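Local coordinates for alpha-galactosidase (Lactobacillus brevis, PDB 3MI6), which probably catalyses the hydrolysis of terminal, non-reducing alpha-D-galactose residues in alpha-D-galactosides such as galactose oligosaccharides and galactomannans, at residues 598-604 with 622-626; 574-579 with 593-597; 429-433 with 447-453. The contacts are given in a common frame with arbitrary orientation. Numbering follows the deposited sequence.

Contact 1: 598-604 with 622-626; sequences FFGDLGY and QVAFY
A short, weakly bonded strand, 601-604, runs nearly antiparallel to helical residues 622-626: the segment axes approach to 10.4 Å at 163° between their N-to-C directions. Before the strand, an inverse gamma turn centred on Phe599 (phi/psi -84/58) brings Gly600 N to 2.8 Å from Phe598 O in a weak bond. The closest CA pair is Phe598 and Tyr626, 6.6 Å apart. Two side chains reach back from the helix with polar ends. Tyr626, chi1 t, sends its hydroxyl into the bend at the strand's start: OH donates to Gly600 O (2.6 Å) and accepts from Leu602 N (3.3 Å, N-H...O angle 169°), satisfying two backbone groups at once; Gln634 NE2 is a further hydrogen-bonding partner of this oxygen. One turn earlier, Gln622 OE1 accepts from Tyr604 OH at 2.9 Å, near the plane of the tyrosine ring, while Gln622 NE2 is bonded to Leu590 O. Helical bonding persists beneath, Tyr626 N to Gln622 O being 2.7 Å. Apolar contacts fill the space between these polar links. Leu602 (chi1 t, chi2 p) lies over one face of Tyr626, with CB 3.5 Å from the ring centroid in a CH-pi contact. In an aromatic cluster, Phe598 CE2 lies 3.7 Å from Phe625 CD2. Phe598 CD1 lies 3.6 Å from Tyr626 CD1; Tyr604 CE2 meets Val623 CG2 at 3.9 Å. This is the eighth beta-alpha unit of a TIM barrel, its strand closing the ring beside strand 333-335 and its outward side chains met by helix 613-628.

Contact 2: 574-579 with 593-597; sequences AHVSAV and RGAVA
Extended residues 574-576 and helical residues 593-597 lie almost antiparallel, their axes 7.6 Å apart at 165°. Ala574 faces Ala597 (CA atoms 5.1 Å apart) and Val576 faces Arg593 (5.5 Å). The apolar contacts are Ala574 CB to Ala597 CB, 4.0 Å, and Val576 (chi1 t), whose CG2 reaches Ala597 CB at 4.1 Å and Gly594 CA at 3.6 Å. On the polar side, Arg593 (chi1 m, chi2 t, chi3 m) extends along the chain past the strand, placing NE 2.7 Å from Ser577 O, while Val579 CB lies over one face of its guanidinium, 3.7 Å from NH1. His575 points away from the helix, ND1 bonded to Glu605, close to the predicted substrate-binding residues Lys477 and Asp367. Strand 572-576, helix 590-597 and strand 601-604 form a beta-alpha-beta crossover of the TIM barrel, with Val576 and Ala597 also meeting Leu602 and helix 553-566 flanking Ala574 and Val596.

Contact 3: 429-433 with 447-453; sequences PDWLI and FVLDMAR
Two backbone hydrogen bonds hold these segments together: Asp450 N to Trp431 O (2.7 Å, 163°) and Ile433 N to Val448 O (2.9 Å, 161°). They flank Leu432 and Leu449, CA atoms 4.8 Å apart, as around a non-hydrogen-bonded antiparallel pair; it is a single bridge, and the end-to-end directions lie 110° apart. Arg453 NH1 forms a salt bridge with Asp430 OD1 (3.4 Å) and another with Glu455, while NE bonds weakly to Asp450 OD2 (3.3 Å), which Ser489 also engages. A type I turn from Asp450 to Arg453 sets Arg453 at the N-cap position of helix 454-471. Ile433 CD1 presses on Val448 CG2 (3.2 Å), Leu432 CD2 on Phe447 CB (3.8 Å), and Trp431 CB approaches Leu449 CD2 (4.2 Å); the 3-10 turn 429-431 leads into the bridge. Both segments lie in the TIM barrel's long connection from strand 408-413 to helix 454-471; strand 447-448 pairs with 417-418, Tyr504 of helix 500-518 meets Ile433 and Val448, and Trp431 packs against helix 454-471.

From the N terminus, contact 3 comes first, closing a loop of 13 residues, 434-446, that includes the predicted substrate-binding Arg444 and belongs to the excursion between barrel strand 408-413 and helix 454-471. Contact 2 then closes the connection from the seventh barrel strand into its helix, and contact 1 opens at the very next residue, 598, to do the same for the eighth. The three follow in series; none nests or crosses. Contacts 1 and 2 merge into one wall of the barrel: Val576 N lies 2.8 Å from Gly603 O, probably hydrogen-bonded, and Leu602 CD1 meets Ala597 CB at 3.5 Å. Contact 3 stands apart, its nearest atoms about 23 Å from contact 2.

Contact 1: 598-604 with 622-626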
ATOM      1  N   PHE D 598     -18.682 -28.206 -11.250  1.00 30.11           N
ATOM      2  CA  PHE D 598     -18.501 -28.476 -12.673  1.00 30.21           C
ATOM      3  C   PHE D 598     -17.072 -28.186 -13.103  1.00 33.79           C
ATOM      4  O   PHE D 598     -16.560 -28.845 -13.996  1.00 36.55           O
ATOM      5  CB  PHE D 598     -19.423 -27.641 -13.551  1.00 29.28           C
ATOM      6  CG  PHE D 598     -20.873 -27.891 -13.326  1.00 31.54           C
ATOM      7  CD1 PHE D 598     -21.322 -29.131 -12.931  1.00 30.63           C
ATOM      8  CD2 PHE D 598     -21.795 -26.875 -13.525  1.00 31.06           C
ATOM      9  CE1 PHE D 598     -22.655 -29.350 -12.730  1.00 32.01           C
ATOM     10  CE2 PHE D 598     -23.133 -27.093 -13.333  1.00 30.39           C
ATOM     11  CZ  PHE D 598     -23.566 -28.325 -12.935  1.00 33.44           C
ATOM     12  N   PHE D 599     -16.425 -27.198 -12.492  1.00 33.35           N
ATOM     13  CA  PHE D 599     -15.093 -26.801 -12.945  1.00 31.81           C
ATOM     14  C   PHE D 599     -13.990 -27.683 -12.347  1.00 33.52           C
ATOM     15  O   PHE D 599     -13.050 -27.229 -11.680  1.00 36.09           O
ATOM     16  CB  PHE D 599     -14.872 -25.306 -12.726  1.00 31.66           C
ATOM     17  CG  PHE D 599     -15.782 -24.456 -13.559  1.00 30.91           C
ATOM     18  CD1 PHE D 599     -17.103 -24.258 -13.179  1.00 30.61           C
ATOM     19  CD2 PHE D 599     -15.330 -23.885 -14.746  1.00 29.19           C
ATOM     20  CE1 PHE D 599     -17.950 -23.483 -13.940  1.00 30.87           C
ATOM     21  CE2 PHE D 599     -16.162 -23.107 -15.514  1.00 28.05           C
ATOM     22  CZ  PHE D 599     -17.478 -22.902 -15.117  1.00 31.80           C
ATOM     23  N   GLY D 600     -14.136 -28.968 -12.625  1.00 32.27           N
ATOM     24  CA  GLY D 600     -13.231 -29.981 -12.154  1.00 33.18           C
ATOM     25  C   GLY D 600     -13.878 -31.286 -12.541  1.00 34.45           C
ATOM     26  O   GLY D 600     -14.573 -31.381 -13.553  1.00 33.62           O
ATOM     27  N   ASP D 601     -13.674 -32.291 -11.711  1.00 36.27           N
ATOM     28  CA  ASP D 601     -14.221 -33.609 -11.968  1.00 37.93           C
ATOM     29  C   ASP D 601     -15.400 -33.874 -11.033  1.00 36.79           C
ATOM     30  O   ASP D 601     -15.224 -34.283  -9.878  1.00 36.19           O
ATOM     31  CB  ASP D 601     -13.108 -34.658 -11.851  1.00 37.00           C
ATOM     32  CG  ASP D 601     -11.917 -34.324 -12.749  1.00 39.47           C
ATOM     33  OD1 ASP D 601     -12.147 -33.777 -13.849  1.00 37.11           O
ATOM     34  OD2 ASP D 601     -10.753 -34.575 -12.354  1.00 42.22           O
ATOM     35  N   LEU D 602     -16.594 -33.632 -11.573  1.00 34.83           N
ATOM     36  CA  LEU D 602     -17.853 -33.666 -10.827  1.00 35.64           C
ATOM     37  C   LEU D 602     -18.127 -35.019 -10.189  1.00 35.39           C
ATOM     38  O   LEU D 602     -17.826 -36.063 -10.763  1.00 37.29           O
ATOM     39  CB  LEU D 602     -19.034 -33.253 -11.730  1.00 34.97           C
ATOM     40  CG  LEU D 602     -20.407 -33.185 -11.061  1.00 35.09           C
ATOM     41  CD1 LEU D 602     -20.409 -32.125  -9.986  1.00 31.11           C
ATOM     42  CD2 LEU D 602     -21.518 -32.929 -12.076  1.00 33.42           C
ATOM     43  N   GLY D 603     -18.692 -34.980  -8.990  1.00 36.10           N
ATOM     44  CA  GLY D 603     -18.929 -36.166  -8.190  1.00 36.07           C
ATOM     45  C   GLY D 603     -19.959 -35.814  -7.141  1.00 37.15           C
ATOM     46  O   GLY D 603     -20.191 -34.638  -6.884  1.00 38.29           O
ATOM     47  N   TYR D 604     -20.605 -36.815  -6.563  1.00 36.97           N
ATOM     48  CA  TYR D 604     -21.632 -36.569  -5.561  1.00 38.50           C
ATOM     49  C   TYR D 604     -21.322 -37.330  -4.305  1.00 40.20           C
ATOM     50  O   TYR D 604     -20.917 -38.482  -4.364  1.00 44.58           O
ATOM     51  CB  TYR D 604     -23.031 -36.909  -6.090  1.00 39.01           C
ATOM     52  CG  TYR D 604     -23.486 -35.920  -7.113  1.00 36.24           C
ATOM     53  CD1 TYR D 604     -24.327 -34.872  -6.766  1.00 37.33           C
ATOM     54  CD2 TYR D 604     -23.028 -35.995  -8.417  1.00 35.19           C
ATOM     55  CE1 TYR D 604     -24.726 -33.921  -7.712  1.00 37.20           C
ATOM     56  CE2 TYR D 604     -23.412 -35.063  -9.366  1.00 36.88           C
ATOM     57  CZ  TYR D 604     -24.263 -34.029  -9.008  1.00 36.12           C
ATOM     58  OH  TYR D 604     -24.640 -33.112  -9.948  1.00 33.81           O
ATOM     59  N   GLN D 622     -28.249 -31.491 -13.510  1.00 37.74           N
ATOM     60  CA  GLN D 622     -26.838 -31.155 -13.353  1.00 36.70           C
ATOM     61  C   GLN D 622     -25.942 -32.177 -14.068  1.00 36.29           C
ATOM     62  O   GLN D 622     -24.984 -31.806 -14.757  1.00 36.17           O
ATOM     63  CB  GLN D 622     -26.453 -31.061 -11.879  1.00 35.82           C
ATOM     64  CG  GLN D 622     -27.170 -29.978 -11.107  1.00 37.08           C
ATOM     65  CD  GLN D 622     -26.586 -29.781  -9.721  1.00 36.42           C
ATOM     66  OE1 GLN D 622     -25.893 -30.649  -9.214  1.00 37.27           O
ATOM     67  NE2 GLN D 622     -26.857 -28.632  -9.103  1.00 37.24           N
ATOM     68  N   VAL D 623     -26.269 -33.458 -13.917  1.00 35.18           N
ATOM     69  CA  VAL D 623     -25.499 -34.538 -14.522  1.00 33.80           C
ATOM     70  C   VAL D 623     -25.583 -34.560 -16.056  1.00 36.75           C
ATOM     71  O   VAL D 623     -24.567 -34.750 -16.735  1.00 35.65           O
ATOM     72  CB  VAL D 623     -25.904 -35.905 -13.922  1.00 36.88           C
ATOM     73  CG1 VAL D 623     -25.177 -37.061 -14.634  1.00 39.27           C
ATOM     74  CG2 VAL D 623     -25.612 -35.927 -12.432  1.00 32.38           C
ATOM     75  N   ALA D 624     -26.785 -34.357 -16.603  1.00 38.61           N
ATOM     76  CA  ALA D 624     -26.964 -34.274 -18.058  1.00 35.90           C
ATOM     77  C   ALA D 624     -26.248 -33.046 -18.595  1.00 34.80           C
ATOM     78  O   ALA D 624     -25.611 -33.084 -19.645  1.00 34.41           O
ATOM     79  CB  ALA D 624     -28.419 -34.215 -18.406  1.00 32.58           C
ATOM     80  N   PHE D 625     -26.346 -31.954 -17.854  1.00 33.84           N
ATOM     81  CA  PHE D 625     -25.661 -30.741 -18.240  1.00 35.52           C
ATOM     82  C   PHE D 625     -24.156 -30.957 -18.231  1.00 36.89           C
ATOM     83  O   PHE D 625     -23.462 -30.608 -19.189  1.00 36.78           O
ATOM     84  CB  PHE D 625     -26.014 -29.590 -17.297  1.00 34.42           C
ATOM     85  CG  PHE D 625     -25.306 -28.313 -17.627  1.00 33.51           C
ATOM     86  CD1 PHE D 625     -25.613 -27.619 -18.783  1.00 32.74           C
ATOM     87  CD2 PHE D 625     -24.341 -27.802 -16.786  1.00 33.83           C
ATOM     88  CE1 PHE D 625     -24.972 -26.448 -19.092  1.00 34.01           C
ATOM     89  CE2 PHE D 625     -23.696 -26.618 -17.090  1.00 33.10           C
ATOM     90  CZ  PHE D 625     -24.013 -25.947 -18.236  1.00 35.03           C
ATOM     91  N   TYR D 626     -23.648 -31.521 -17.139  1.00 34.86           N
ATOM     92  CA  TYR D 626     -22.217 -31.705 -17.004  1.00 33.41           C
ATOM     93  C   TYR D 626     -21.679 -32.627 -18.080  1.00 36.21           C
ATOM     94  O   TYR D 626     -20.617 -32.360 -18.660  1.00 35.20           O
ATOM     95  CB  TYR D 626     -21.869 -32.251 -15.632  1.00 33.14           C
ATOM     96  CG  TYR D 626     -20.386 -32.424 -15.413  1.00 33.93           C
ATOM     97  CD1 TYR D 626     -19.577 -31.330 -15.125  1.00 33.78           C
ATOM     98  CD2 TYR D 626     -19.790 -33.684 -15.480  1.00 33.23           C
ATOM     99  CE1 TYR D 626     -18.209 -31.484 -14.916  1.00 34.87           C
ATOM    100  CE2 TYR D 626     -18.426 -33.850 -15.276  1.00 33.55           C
ATOM    101  CZ  TYR D 626     -17.642 -32.751 -14.990  1.00 35.44           C
ATOM    102  OH  TYR D 626     -16.297 -32.907 -14.770  1.00 34.06           O
TER

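Contact 2: 574-579 with 593-597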
ATOM      1  N   ALA D 574     -14.086 -32.823  -7.372  1.00 35.40           N
ATOM      2  CA  ALA D 574     -14.997 -31.926  -6.673  1.00 33.64           C
ATOM      3  C   ALA D 574     -16.369 -32.568  -6.542  1.00 35.02           C
ATOM      4  O   ALA D 574     -16.992 -32.885  -7.539  1.00 36.28           O
ATOM      5  CB  ALA D 574     -15.112 -30.620  -7.415  1.00 31.60           C
ATOM      6  N   HIS D 575     -16.851 -32.764  -5.322  1.00 36.97           N
ATOM      7  CA  HIS D 575     -18.167 -33.376  -5.145  1.00 38.22           C
ATOM      8  C   HIS D 575     -19.216 -32.375  -4.637  1.00 35.80           C
ATOM      9  O   HIS D 575     -18.926 -31.534  -3.802  1.00 36.49           O
ATOM     10  CB  HIS D 575     -18.100 -34.570  -4.187  1.00 37.57           C
ATOM     11  CG  HIS D 575     -17.089 -35.612  -4.562  1.00 40.03           C
ATOM     12  ND1 HIS D 575     -16.681 -36.598  -3.685  1.00 43.40           N
ATOM     13  CD2 HIS D 575     -16.417 -35.837  -5.715  1.00 40.38           C
ATOM     14  CE1 HIS D 575     -15.793 -37.377  -4.276  1.00 41.20           C
ATOM     15  NE2 HIS D 575     -15.616 -36.940  -5.510  1.00 42.00           N
ATOM     16  N   VAL D 576     -20.440 -32.478  -5.137  1.00 34.24           N
ATOM     17  CA  VAL D 576     -21.555 -31.742  -4.561  1.00 35.72           C
ATOM     18  C   VAL D 576     -21.946 -32.393  -3.247  1.00 39.02           C
ATOM     19  O   VAL D 576     -22.298 -33.570  -3.226  1.00 37.72           O
ATOM     20  CB  VAL D 576     -22.786 -31.785  -5.472  1.00 36.89           C
ATOM     21  CG1 VAL D 576     -24.011 -31.248  -4.733  1.00 34.52           C
ATOM     22  CG2 VAL D 576     -22.524 -31.022  -6.778  1.00 34.36           C
ATOM     23  N   SER D 577     -21.889 -31.639  -2.149  1.00 39.16           N
ATOM     24  CA  SER D 577     -22.131 -32.230  -0.832  1.00 39.74           C
ATOM     25  C   SER D 577     -23.411 -31.751  -0.159  1.00 39.01           C
ATOM     26  O   SER D 577     -24.121 -30.901  -0.675  1.00 38.64           O
ATOM     27  CB  SER D 577     -20.942 -32.010   0.096  1.00 38.23           C
ATOM     28  OG  SER D 577     -20.848 -30.652   0.455  1.00 39.74           O
ATOM     29  N   ALA D 578     -23.709 -32.325   0.996  1.00 40.61           N
ATOM     30  CA  ALA D 578     -24.944 -31.996   1.691  1.00 40.33           C
ATOM     31  C   ALA D 578     -24.814 -30.708   2.500  1.00 40.75           C
ATOM     32  O   ALA D 578     -23.713 -30.227   2.776  1.00 41.66           O
ATOM     33  CB  ALA D 578     -25.381 -33.157   2.584  1.00 43.09           C
ATOM     34  N   VAL D 579     -25.958 -30.179   2.908  1.00 42.94           N
ATOM     35  CA  VAL D 579     -26.039 -28.861   3.515  1.00 38.77           C
ATOM     36  C   VAL D 579     -27.018 -28.929   4.721  1.00 38.69           C
ATOM     37  O   VAL D 579     -28.002 -29.674   4.679  1.00 36.78           O
ATOM     38  CB  VAL D 579     -26.456 -27.856   2.400  1.00 37.75           C
ATOM     39  CG1 VAL D 579     -27.923 -27.444   2.498  1.00 36.18           C
ATOM     40  CG2 VAL D 579     -25.504 -26.666   2.339  1.00 38.98           C
ATOM     41  N   ARG D 593     -23.561 -25.201  -5.305  1.00 32.22           N
ATOM     42  CA  ARG D 593     -22.736 -26.389  -5.054  1.00 30.96           C
ATOM     43  C   ARG D 593     -22.448 -27.129  -6.355  1.00 31.73           C
ATOM     44  O   ARG D 593     -21.309 -27.528  -6.614  1.00 31.48           O
ATOM     45  CB  ARG D 593     -23.370 -27.347  -4.032  1.00 30.47           C
ATOM     46  CG  ARG D 593     -23.839 -26.668  -2.780  1.00 34.03           C
ATOM     47  CD  ARG D 593     -24.076 -27.614  -1.630  1.00 37.94           C
ATOM     48  NE  ARG D 593     -25.099 -28.646  -1.852  1.00 38.99           N
ATOM     49  CZ  ARG D 593     -26.404 -28.507  -1.622  1.00 36.45           C
ATOM     50  NH1 ARG D 593     -26.899 -27.356  -1.200  1.00 35.41           N
ATOM     51  NH2 ARG D 593     -27.223 -29.526  -1.839  1.00 37.23           N
ATOM     52  N   GLY D 594     -23.481 -27.303  -7.173  1.00 31.77           N
ATOM     53  CA  GLY D 594     -23.315 -27.899  -8.482  1.00 30.89           C
ATOM     54  C   GLY D 594     -22.352 -27.108  -9.347  1.00 32.93           C
ATOM     55  O   GLY D 594     -21.453 -27.694  -9.963  1.00 30.84           O
ATOM     56  N   ALA D 595     -22.527 -25.780  -9.366  1.00 32.13           N
ATOM     57  CA  ALA D 595     -21.832 -24.892 -10.306  1.00 30.45           C
ATOM     58  C   ALA D 595     -20.353 -24.647 -10.003  1.00 29.27           C
ATOM     59  O   ALA D 595     -19.578 -24.370 -10.899  1.00 29.99           O
ATOM     60  CB  ALA D 595     -22.584 -23.562 -10.442  1.00 29.80           C
ATOM     61  N   VAL D 596     -19.969 -24.729  -8.738  1.00 31.85           N
ATOM     62  CA  VAL D 596     -18.553 -24.740  -8.367  1.00 31.40           C
ATOM     63  C   VAL D 596     -17.908 -26.101  -8.693  1.00 30.33           C
ATOM     64  O   VAL D 596     -16.738 -26.174  -9.009  1.00 31.74           O
ATOM     65  CB  VAL D 596     -18.362 -24.430  -6.855  1.00 31.91           C
ATOM     66  CG1 VAL D 596     -16.903 -24.424  -6.481  1.00 28.39           C
ATOM     67  CG2 VAL D 596     -18.987 -23.090  -6.492  1.00 30.88           C
ATOM     68  N   ALA D 597     -18.675 -27.182  -8.648  1.00 30.98           N
ATOM     69  CA  ALA D 597     -18.105 -28.509  -8.883  1.00 31.19           C
ATOM     70  C   ALA D 597     -17.960 -28.883 -10.365  1.00 31.99           C
ATOM     71  O   ALA D 597     -17.190 -29.781 -10.705  1.00 32.13           O
ATOM     72  CB  ALA D 597     -18.873 -29.593  -8.114  1.00 28.92           C
TER

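Contact 3: 429-433 with 447-453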
ATOM      1  N   PRO D 429       4.679 -56.098  14.116  1.00 57.16           N
ATOM      2  CA  PRO D 429       4.736 -54.846  14.874  1.00 56.59           C
ATOM      3  C   PRO D 429       5.932 -54.007  14.434  1.00 56.25           C
ATOM      4  O   PRO D 429       5.846 -52.774  14.429  1.00 53.94           O
ATOM      5  CB  PRO D 429       4.924 -55.318  16.320  1.00 57.23           C
ATOM      6  CG  PRO D 429       4.362 -56.692  16.352  1.00 61.84           C
ATOM      7  CD  PRO D 429       4.645 -57.282  14.990  1.00 60.84           C
ATOM      8  N   ASP D 430       7.026 -54.676  14.068  1.00 54.49           N
ATOM      9  CA  ASP D 430       8.260 -54.006  13.658  1.00 52.41           C
ATOM     10  C   ASP D 430       8.109 -53.204  12.362  1.00 53.27           C
ATOM     11  O   ASP D 430       9.074 -52.613  11.879  1.00 54.51           O
ATOM     12  CB  ASP D 430       9.414 -55.014  13.523  1.00 52.87           C
ATOM     13  CG  ASP D 430       9.194 -56.023  12.389  1.00 57.42           C
ATOM     14  OD1 ASP D 430      10.065 -56.119  11.488  1.00 55.57           O
ATOM     15  OD2 ASP D 430       8.150 -56.720  12.402  1.00 55.20           O
ATOM     16  N   TRP D 431       6.901 -53.185  11.805  1.00 54.18           N
ATOM     17  CA  TRP D 431       6.619 -52.454  10.570  1.00 51.97           C
ATOM     18  C   TRP D 431       6.148 -51.005  10.802  1.00 52.75           C
ATOM     19  O   TRP D 431       6.205 -50.192   9.881  1.00 55.01           O
ATOM     20  CB  TRP D 431       5.590 -53.209   9.728  1.00 51.71           C
ATOM     21  CG  TRP D 431       6.156 -54.341   8.923  1.00 54.74           C
ATOM     22  CD1 TRP D 431       7.396 -54.901   9.044  1.00 53.65           C
ATOM     23  CD2 TRP D 431       5.495 -55.055   7.868  1.00 54.31           C
ATOM     24  NE1 TRP D 431       7.550 -55.916   8.128  1.00 51.14           N
ATOM     25  CE2 TRP D 431       6.398 -56.033   7.396  1.00 53.39           C
ATOM     26  CE3 TRP D 431       4.231 -54.962   7.275  1.00 48.93           C
ATOM     27  CZ2 TRP D 431       6.077 -56.905   6.354  1.00 52.38           C
ATOM     28  CZ3 TRP D 431       3.912 -55.831   6.248  1.00 49.41           C
ATOM     29  CH2 TRP D 431       4.831 -56.788   5.795  1.00 50.55           C
ATOM     30  N   LEU D 432       5.658 -50.704  12.010  1.00 49.92           N
ATOM     31  CA  LEU D 432       5.369 -49.335  12.453  1.00 48.79           C
ATOM     32  C   LEU D 432       6.614 -48.455  12.549  1.00 48.56           C
ATOM     33  O   LEU D 432       7.518 -48.750  13.311  1.00 48.02           O
ATOM     34  CB  LEU D 432       4.768 -49.356  13.861  1.00 50.38           C
ATOM     35  CG  LEU D 432       3.291 -49.055  14.057  1.00 49.50           C
ATOM     36  CD1 LEU D 432       2.506 -50.299  13.776  1.00 49.29           C
ATOM     37  CD2 LEU D 432       3.034 -48.581  15.469  1.00 47.52           C
ATOM     38  N   ILE D 433       6.642 -47.353  11.815  1.00 48.59           N
ATOM     39  CA  ILE D 433       7.672 -46.342  12.024  1.00 47.84           C
ATOM     40  C   ILE D 433       7.709 -45.865  13.478  1.00 48.17           C
ATOM     41  O   ILE D 433       6.800 -45.179  13.950  1.00 48.51           O
ATOM     42  CB  ILE D 433       7.435 -45.132  11.127  1.00 45.66           C
ATOM     43  CG1 ILE D 433       7.512 -45.560   9.666  1.00 49.57           C
ATOM     44  CG2 ILE D 433       8.443 -44.041  11.427  1.00 43.29           C
ATOM     45  CD1 ILE D 433       7.525 -44.395   8.695  1.00 48.34           C
ATOM     46  N   PHE D 447      -0.946 -45.111  12.931  1.00 45.10           N
ATOM     47  CA  PHE D 447       0.487 -44.880  12.785  1.00 44.16           C
ATOM     48  C   PHE D 447       0.888 -45.262  11.383  1.00 44.43           C
ATOM     49  O   PHE D 447       0.076 -45.833  10.657  1.00 46.15           O
ATOM     50  CB  PHE D 447       1.248 -45.727  13.793  1.00 45.34           C
ATOM     51  CG  PHE D 447       0.844 -45.458  15.197  1.00 44.23           C
ATOM     52  CD1 PHE D 447      -0.291 -46.055  15.721  1.00 41.62           C
ATOM     53  CD2 PHE D 447       1.569 -44.570  15.979  1.00 40.12           C
ATOM     54  CE1 PHE D 447      -0.683 -45.789  16.999  1.00 41.47           C
ATOM     55  CE2 PHE D 447       1.186 -44.302  17.260  1.00 40.19           C
ATOM     56  CZ  PHE D 447       0.060 -44.914  17.778  1.00 42.43           C
ATOM     57  N   VAL D 448       2.125 -44.965  10.993  1.00 40.81           N
ATOM     58  CA  VAL D 448       2.510 -45.187   9.607  1.00 42.05           C
ATOM     59  C   VAL D 448       3.466 -46.367   9.407  1.00 43.55           C
ATOM     60  O   VAL D 448       4.368 -46.593  10.210  1.00 45.40           O
ATOM     61  CB  VAL D 448       2.975 -43.868   8.893  1.00 41.75           C
ATOM     62  CG1 VAL D 448       2.894 -42.673   9.824  1.00 38.88           C
ATOM     63  CG2 VAL D 448       4.355 -44.007   8.331  1.00 42.97           C
ATOM     64  N   LEU D 449       3.226 -47.140   8.349  1.00 44.10           N
ATOM     65  CA  LEU D 449       4.088 -48.266   7.978  1.00 46.54           C
ATOM     66  C   LEU D 449       5.414 -47.798   7.423  1.00 45.70           C
ATOM     67  O   LEU D 449       5.474 -46.832   6.681  1.00 44.40           O
ATOM     68  CB  LEU D 449       3.429 -49.103   6.888  1.00 44.40           C
ATOM     69  CG  LEU D 449       2.115 -49.755   7.269  1.00 44.99           C
ATOM     70  CD1 LEU D 449       1.450 -50.362   6.042  1.00 42.35           C
ATOM     71  CD2 LEU D 449       2.399 -50.784   8.348  1.00 48.43           C
ATOM     72  N   ASP D 450       6.478 -48.512   7.741  1.00 45.93           N
ATOM     73  CA  ASP D 450       7.762 -48.198   7.130  1.00 47.83           C
ATOM     74  C   ASP D 450       7.830 -48.563   5.635  1.00 44.98           C
ATOM     75  O   ASP D 450       8.314 -49.624   5.255  1.00 45.39           O
ATOM     76  CB  ASP D 450       8.882 -48.872   7.904  1.00 46.96           C
ATOM     77  CG  ASP D 450      10.230 -48.461   7.425  1.00 47.82           C
ATOM     78  OD1 ASP D 450      10.297 -47.816   6.366  1.00 50.48           O
ATOM     79  OD2 ASP D 450      11.225 -48.779   8.101  1.00 54.53           O
HETATM   80  N   MSE D 451       7.347 -47.665   4.794  1.00 41.32           N
HETATM   81  CA  MSE D 451       7.388 -47.842   3.344  1.00 43.20           C
HETATM   82  C   MSE D 451       8.799 -47.955   2.796  1.00 43.24           C
HETATM   83  O   MSE D 451       8.990 -48.207   1.613  1.00 44.33           O
HETATM   84  CB  MSE D 451       6.707 -46.658   2.651  1.00 43.29           C
HETATM   85  CG  MSE D 451       5.229 -46.499   2.966  1.00 45.30           C
HETATM   86 SE   MSE D 451       4.168 -48.019   2.334  1.00 64.07          SE
HETATM   87  CE  MSE D 451       4.599 -47.922   0.438  1.00 46.29           C
ATOM     88  N   ALA D 452       9.790 -47.728   3.645  1.00 45.02           N
ATOM     89  CA  ALA D 452      11.175 -47.778   3.213  1.00 42.81           C
ATOM     90  C   ALA D 452      11.609 -49.225   3.031  1.00 47.91           C
ATOM     91  O   ALA D 452      12.627 -49.497   2.398  1.00 50.20           O
ATOM     92  CB  ALA D 452      12.070 -47.077   4.214  1.00 43.46           C
ATOM     93  N   ARG D 453      10.829 -50.152   3.585  1.00 48.67           N
ATOM     94  CA  ARG D 453      11.128 -51.576   3.490  1.00 48.17           C
ATOM     95  C   ARG D 453      10.440 -52.207   2.290  1.00 47.73           C
ATOM     96  O   ARG D 453       9.217 -52.154   2.166  1.00 45.15           O
ATOM     97  CB  ARG D 453      10.664 -52.298   4.749  1.00 50.94           C
ATOM     98  CG  ARG D 453      11.239 -51.772   6.029  1.00 50.11           C
ATOM     99  CD  ARG D 453      10.310 -52.090   7.176  1.00 50.04           C
ATOM    100  NE  ARG D 453      11.024 -52.100   8.444  1.00 54.94           N
ATOM    101  CZ  ARG D 453      11.324 -53.203   9.123  1.00 58.71           C
ATOM    102  NH1 ARG D 453      10.957 -54.394   8.662  1.00 56.89           N
ATOM    103  NH2 ARG D 453      11.984 -53.112  10.271  1.00 59.13           N
TER